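Local coordinates for protein deacetylase EF_0837 (Enterococcus faecalis, PDB 2ICS) that is a binuclear zinc amidohydrolase that binds adenine and deacetylates acetyl-(R)-mandelate in vitro, though with very low efficiency, at residues D59-F64 / I269-Y274; I244-D249 / G281-L286. One frame throughout, in Å; residues are numbered along the deposited sequence.

Contact 1 (D59-F64 / I269-Y274); sequences DHVHCF and ISTDIY. With ZN (zinc ion), chain B.
His60 and Asp272 both hold CG anti to the backbone N (chi1 -172° for the histidine), whereas His62 turns CG anti to its carbonyl carbon (chi1 -70°), and the three side chains converge on one zinc ion. His60 NE2 binds the metal at 2.2 Å and His62 NE2 at 2.0 Å; Asp272 adds OD1, and water 2 is a further ligand. The two histidines are the His-X-His pair at the end of the first barrel strand of the amidohydrolase fold, and the aspartate is the ligand that this fold characteristically supplies after its last barrel strand. The side chains of Asp272 and His60 run side by side in the same direction, the carboxylate plane turned 47° from the ring, with Asp272 CB over one face of the imidazole, 3.8 Å from its centroid and displaced toward the rim, a CH-pi contact. OD1 lies in the plane of the His62 ring, at its CD2 edge. Metal coordination explains why these nitrogens and OD1 come so close. Behind the metal the backbones are stitched by Asp272 N to His60 O at 2.8 Å, and by a weak bond from His62 N to Ile273 O. On the other side of the chain from the zinc, Val61 CG2 packs on Ile273 CG2 at 3.8 Å. Farther back, water 1 links Asp59 N with Ile269 O. With NE2 on zinc, His60 ND1 and His62 ND1 hydrogen-bond to Thr210 OG1 and Thr91 OG1, which probably fixes both ring rotations. Lys154, a carboxylated lysine, joins this metal to the second zinc. Val61 pairs with strand 83-89, Val61 and Ile273 both rest on helix 74-77, and Ile269 and Thr271 lie against helix 286-296.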
loop_
_atom_site.group_PDB
_atom_site.type_symbol
_atom_site.label_atom_id
_atom_site.label_comp_id
_atom_site.label_asym_id
_atom_site.label_seq_id
_atom_site.Cartn_x
_atom_site.Cartn_y
_atom_site.Cartn_z
ATOM N N ASP A 59 -0.740 -0.666 -1.087
ATOM C CA ASP A 59 -1.773 -1.243 -0.228
ATOM C C ASP A 59 -2.540 -0.302 0.702
ATOM O O ASP A 59 -3.205 -0.754 1.631
ATOM C CB ASP A 59 -1.221 -2.440 0.572
ATOM C CG ASP A 59 -0.241 -2.034 1.655
ATOM O OD1 ASP A 59 -0.183 -0.834 2.003
ATOM O OD2 ASP A 59 0.461 -2.932 2.167
ATOM N N HIS A 60 -2.436 1.001 0.484
ATOM C CA HIS A 60 -3.220 1.928 1.283
ATOM C C HIS A 60 -3.601 3.073 0.361
ATOM O O HIS A 60 -2.833 4.012 0.145
ATOM C CB HIS A 60 -2.477 2.444 2.517
ATOM C CG HIS A 60 -3.349 3.249 3.431
ATOM N ND1 HIS A 60 -3.167 3.342 4.793
ATOM C CD2 HIS A 60 -4.423 4.033 3.150
ATOM C CE1 HIS A 60 -4.117 4.162 5.287
ATOM N NE2 HIS A 60 -4.903 4.607 4.328
ATOM N N VAL A 61 -4.818 2.984 -0.159
ATOM C CA VAL A 61 -5.325 3.956 -1.109
ATOM C C VAL A 61 -6.802 4.286 -0.857
ATOM O O VAL A 61 -7.484 3.591 -0.111
ATOM C CB VAL A 61 -5.150 3.365 -2.529
ATOM C CG1 VAL A 61 -6.185 3.906 -3.472
ATOM C CG2 VAL A 61 -3.746 3.637 -3.020
ATOM N N HIS A 62 -7.279 5.356 -1.483
ATOM C CA HIS A 62 -8.673 5.761 -1.391
ATOM C C HIS A 62 -9.090 6.139 -2.808
ATOM O O HIS A 62 -8.816 7.243 -3.289
ATOM C CB HIS A 62 -8.820 6.923 -0.417
ATOM C CG HIS A 62 -8.590 6.523 1.006
ATOM N ND1 HIS A 62 -9.428 5.687 1.710
ATOM C CD2 HIS A 62 -7.539 6.769 1.830
ATOM C CE1 HIS A 62 -8.869 5.449 2.908
ATOM N NE2 HIS A 62 -7.721 6.086 3.031
ATOM N N CYS A 63 -9.732 5.193 -3.487
ATOM C CA CYS A 63 -10.133 5.406 -4.866
ATOM C C CYS A 63 -11.580 5.099 -5.248
ATOM O O CYS A 63 -11.840 4.683 -6.379
ATOM C CB CYS A 63 -9.188 4.634 -5.791
ATOM S SG CYS A 63 -9.117 2.868 -5.469
ATOM N N PHE A 64 -12.512 5.275 -4.314
ATOM C CA PHE A 64 -13.930 5.087 -4.616
ATOM C C PHE A 64 -14.310 6.486 -5.103
ATOM O O PHE A 64 -14.539 7.383 -4.292
ATOM C CB PHE A 64 -14.732 4.738 -3.356
ATOM C CG PHE A 64 -16.218 4.598 -3.596
ATOM C CD1 PHE A 64 -17.106 4.540 -2.526
ATOM C CD2 PHE A 64 -16.733 4.526 -4.893
ATOM C CE1 PHE A 64 -18.484 4.413 -2.735
ATOM C CE2 PHE A 64 -18.106 4.401 -5.113
ATOM C CZ PHE A 64 -18.983 4.344 -4.033
ATOM N N ILE A 269 5.641 0.047 1.955
ATOM C CA ILE A 269 5.523 1.461 1.655
ATOM C C ILE A 269 4.221 1.721 0.906
ATOM O O ILE A 269 3.946 1.096 -0.117
ATOM C CB ILE A 269 6.732 1.920 0.808
ATOM C CG1 ILE A 269 8.011 1.785 1.637
ATOM C CG2 ILE A 269 6.553 3.360 0.337
ATOM C CD1 ILE A 269 9.266 2.025 0.840
ATOM N N SER A 270 3.414 2.631 1.441
ATOM C CA SER A 270 2.132 2.991 0.836
ATOM C C SER A 270 1.929 4.499 0.940
ATOM O O SER A 270 2.604 5.177 1.715
ATOM C CB SER A 270 0.980 2.249 1.515
ATOM O OG SER A 270 0.955 2.513 2.906
ATOM N N THR A 271 0.958 5.009 0.191
ATOM C CA THR A 271 0.706 6.443 0.118
ATOM C C THR A 271 -0.436 7.074 0.900
ATOM O O THR A 271 -0.339 8.247 1.268
ATOM C CB THR A 271 0.454 6.846 -1.334
ATOM O OG1 THR A 271 -0.713 6.155 -1.804
ATOM C CG2 THR A 271 1.647 6.477 -2.214
ATOM N N ASP A 272 -1.500 6.314 1.148
ATOM C CA ASP A 272 -2.705 6.851 1.785
ATOM C C ASP A 272 -3.075 8.073 0.948
ATOM O O ASP A 272 -3.397 9.143 1.457
ATOM C CB ASP A 272 -2.490 7.273 3.230
ATOM C CG ASP A 272 -3.753 7.872 3.839
ATOM O OD1 ASP A 272 -4.855 7.494 3.395
ATOM O OD2 ASP A 272 -3.660 8.711 4.757
ATOM N N ILE A 273 -3.012 7.878 -0.359
ATOM C CA ILE A 273 -3.285 8.919 -1.334
ATOM C C ILE A 273 -4.766 9.064 -1.687
ATOM O O ILE A 273 -5.537 8.103 -1.646
ATOM C CB ILE A 273 -2.506 8.609 -2.632
ATOM C CG1 ILE A 273 -2.553 9.789 -3.593
ATOM C CG2 ILE A 273 -3.107 7.369 -3.317
ATOM C CD1 ILE A 273 -1.660 9.586 -4.814
ATOM N N TYR A 274 -5.153 10.291 -2.009
ATOM C CA TYR A 274 -6.504 10.594 -2.460
ATOM C C TYR A 274 -6.309 11.882 -3.253
ATOM O O TYR A 274 -5.269 12.535 -3.116
ATOM C CB TYR A 274 -7.500 10.712 -1.293
ATOM C CG TYR A 274 -7.479 11.970 -0.471
ATOM C CD1 TYR A 274 -8.497 12.916 -0.597
ATOM C CD2 TYR A 274 -6.490 12.185 0.483
ATOM C CE1 TYR A 274 -8.531 14.044 0.215
ATOM C CE2 TYR A 274 -6.513 13.308 1.299
ATOM C CZ TYR A 274 -7.535 14.233 1.163
ATOM O OH TYR A 274 -7.564 15.344 1.975
HETATM ZN ZN ZN B . -6.369 6.280 4.484
HETATM O O HOH W 1 2.154 -1.029 -0.843
HETATM O O HOH W 2 -5.363 7.277 5.915
#

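Contact 2 (I244-D249 / G281-L286); sequences IGHGTD and GPVYDL
His246 meets Pro282 and Val283 where two loops of the TIM barrel come together: residues 244-249 follow strand 241-243, and the loop 281-286 leads into helix 286-296. From CB, CG goes anti to the backbone N (chi1 -167°), on the side facing Pro282 and Val283. ND1 donates to Gly247 O at 2.7 Å; the acceptor lies in the ring plane and the proton arrives on a carbonyl lone pair, so the bond helps fix the ring's rotation against the carbonyl of the following residue. ND1 also stands 4.1 Å from Val283 CB, which sits over one face of the imidazole. Next round the ring, CE1 approaches Pro282 CG at 4.0 Å, and NE2, at the tip, lies near Lys292 NZ. The ring also meets that of Phe251, their planes inclined by about 40°.

No hydrogen bond crosses between the two loops, and the contact is van der Waals packing. Pro282, preceded by a cis peptide bond, turns CG toward the carbonyl oxygens of Gly247 and Thr248 as well as toward the histidine. Gly247 O takes a further hydrogen bond from outside, from Ser346 OG. The positive phi of Gly247 (61°) suits glycine, and its CA lies beside the zinc ligand Asp272. Downstream, Asp285 is the N-cap of helix 286-296, its side chain capping a backbone N just inside the helix; OD2 also bonds Thr288 OG1. Beside the ring, the CG1 methyl of Val283 touches Gly247 O at 3.9 Å.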
loop_
_atom_site.group_PDB
_atom_site.type_symbol
_atom_site.label_atom_id
_atom_site.label_comp_id
_atom_site.label_asym_id
_atom_site.label_seq_id
_atom_site.Cartn_x
_atom_site.Cartn_y
_atom_site.Cartn_z
ATOM N N ILE A 244 3.673 2.253 5.854
ATOM C CA ILE A 244 3.829 3.709 5.803
ATOM C C ILE A 244 2.528 4.527 5.755
ATOM O O ILE A 244 2.298 5.364 6.623
ATOM C CB ILE A 244 4.712 4.140 4.600
ATOM C CG1 ILE A 244 6.137 3.599 4.766
ATOM C CG2 ILE A 244 4.760 5.671 4.501
ATOM C CD1 ILE A 244 6.885 4.176 5.955
ATOM N N GLY A 245 1.690 4.299 4.744
ATOM C CA GLY A 245 0.450 5.055 4.621
ATOM C C GLY A 245 0.704 6.547 4.795
ATOM O O GLY A 245 0.040 7.200 5.597
ATOM N N HIS A 246 1.655 7.083 4.029
ATOM C CA HIS A 246 2.060 8.493 4.113
ATOM C C HIS A 246 0.945 9.471 4.455
ATOM O O HIS A 246 0.960 10.088 5.524
ATOM C CB HIS A 246 2.740 8.940 2.817
ATOM C CG HIS A 246 3.455 10.254 2.939
ATOM N ND1 HIS A 246 2.809 11.421 3.287
ATOM C CD2 HIS A 246 4.760 10.580 2.781
ATOM C CE1 HIS A 246 3.686 12.409 3.339
ATOM N NE2 HIS A 246 4.877 11.927 3.036
ATOM N N GLY A 247 -0.008 9.628 3.541
ATOM C CA GLY A 247 -1.122 10.521 3.790
ATOM C C GLY A 247 -0.769 11.983 4.005
ATOM O O GLY A 247 0.395 12.388 3.984
ATOM N N THR A 248 -1.801 12.788 4.207
ATOM C CA THR A 248 -1.624 14.209 4.420
ATOM C C THR A 248 -0.934 14.504 5.749
ATOM O O THR A 248 -0.166 15.456 5.845
ATOM C CB THR A 248 -2.987 14.933 4.372
ATOM O OG1 THR A 248 -3.595 14.697 3.097
ATOM C CG2 THR A 248 -2.818 16.440 4.579
ATOM N N ASP A 249 -1.177 13.682 6.763
ATOM C CA ASP A 249 -0.569 13.928 8.068
ATOM C C ASP A 249 0.040 12.725 8.767
ATOM O O ASP A 249 0.249 12.764 9.975
ATOM C CB ASP A 249 -1.603 14.559 9.005
ATOM C CG ASP A 249 -1.910 16.003 8.644
ATOM O OD1 ASP A 249 -0.967 16.835 8.627
ATOM O OD2 ASP A 249 -3.091 16.306 8.380
ATOM N N GLY A 281 -0.029 17.673 -3.058
ATOM C CA GLY A 281 1.007 17.184 -2.162
ATOM C C GLY A 281 0.433 17.055 -0.762
ATOM O O GLY A 281 -0.740 17.377 -0.558
ATOM N N PRO A 282 1.219 16.621 0.237
ATOM C CA PRO A 282 2.631 16.222 0.213
ATOM C C PRO A 282 2.943 14.863 -0.435
ATOM O O PRO A 282 4.099 14.574 -0.748
ATOM C CB PRO A 282 3.006 16.262 1.687
ATOM C CG PRO A 282 1.761 15.769 2.339
ATOM C CD PRO A 282 0.685 16.546 1.609
ATOM N N VAL A 283 1.927 14.026 -0.617
ATOM C CA VAL A 283 2.132 12.727 -1.258
ATOM C C VAL A 283 1.602 12.850 -2.672
ATOM O O VAL A 283 0.396 12.914 -2.885
ATOM C CB VAL A 283 1.369 11.595 -0.526
ATOM C CG1 VAL A 283 0.101 12.127 0.057
ATOM C CG2 VAL A 283 1.057 10.450 -1.496
ATOM N N TYR A 284 2.490 12.878 -3.647
ATOM C CA TYR A 284 2.044 13.033 -5.026
ATOM C C TYR A 284 1.767 11.710 -5.723
ATOM O O TYR A 284 0.877 11.621 -6.570
ATOM C CB TYR A 284 3.083 13.827 -5.809
ATOM C CG TYR A 284 3.276 15.236 -5.291
ATOM C CD1 TYR A 284 4.121 15.499 -4.211
ATOM C CD2 TYR A 284 2.608 16.310 -5.883
ATOM C CE1 TYR A 284 4.298 16.809 -3.736
ATOM C CE2 TYR A 284 2.773 17.610 -5.420
ATOM C CZ TYR A 284 3.617 17.859 -4.350
ATOM O OH TYR A 284 3.769 19.155 -3.903
ATOM N N ASP A 285 2.539 10.688 -5.361
ATOM C CA ASP A 285 2.397 9.359 -5.933
ATOM C C ASP A 285 3.280 8.366 -5.166
ATOM O O ASP A 285 3.979 8.745 -4.231
ATOM C CB ASP A 285 2.755 9.395 -7.425
ATOM C CG ASP A 285 4.082 10.084 -7.696
ATOM O OD1 ASP A 285 4.263 10.598 -8.815
ATOM O OD2 ASP A 285 4.948 10.107 -6.804
ATOM N N LEU A 286 3.241 7.095 -5.550
ATOM C CA LEU A 286 4.038 6.090 -4.850
ATOM C C LEU A 286 5.534 6.336 -5.055
ATOM O O LEU A 286 6.308 6.286 -4.105
ATOM C CB LEU A 286 3.654 4.691 -5.330
ATOM C CG LEU A 286 4.280 3.515 -4.570
ATOM C CD1 LEU A 286 3.774 3.480 -3.128
ATOM C CD2 LEU A 286 3.928 2.227 -5.288
#

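In the fold
Reading from the N terminus, the chain first reaches 59-64 at the end of strand 51-61, then runs through most of the barrel to 244-249, just after strand 241-243. Residues 269-274 follow and close the long loop of contact 1, 205 residues beyond the end of 59-64. After the short helix 275-279, segment 281-286 closes contact 2 over only 32 residues. The segments alternate, so the two closures cross. They also touch directly: Ser270 OG lies 2.7 Å from Gly245 N, and Thr271 O is equally close to Gly247 N, both probable hydrogen bonds. Together they tie the end of strand 51-61 to the loops after strand 241-243, at 269-274 and before helix 286-296.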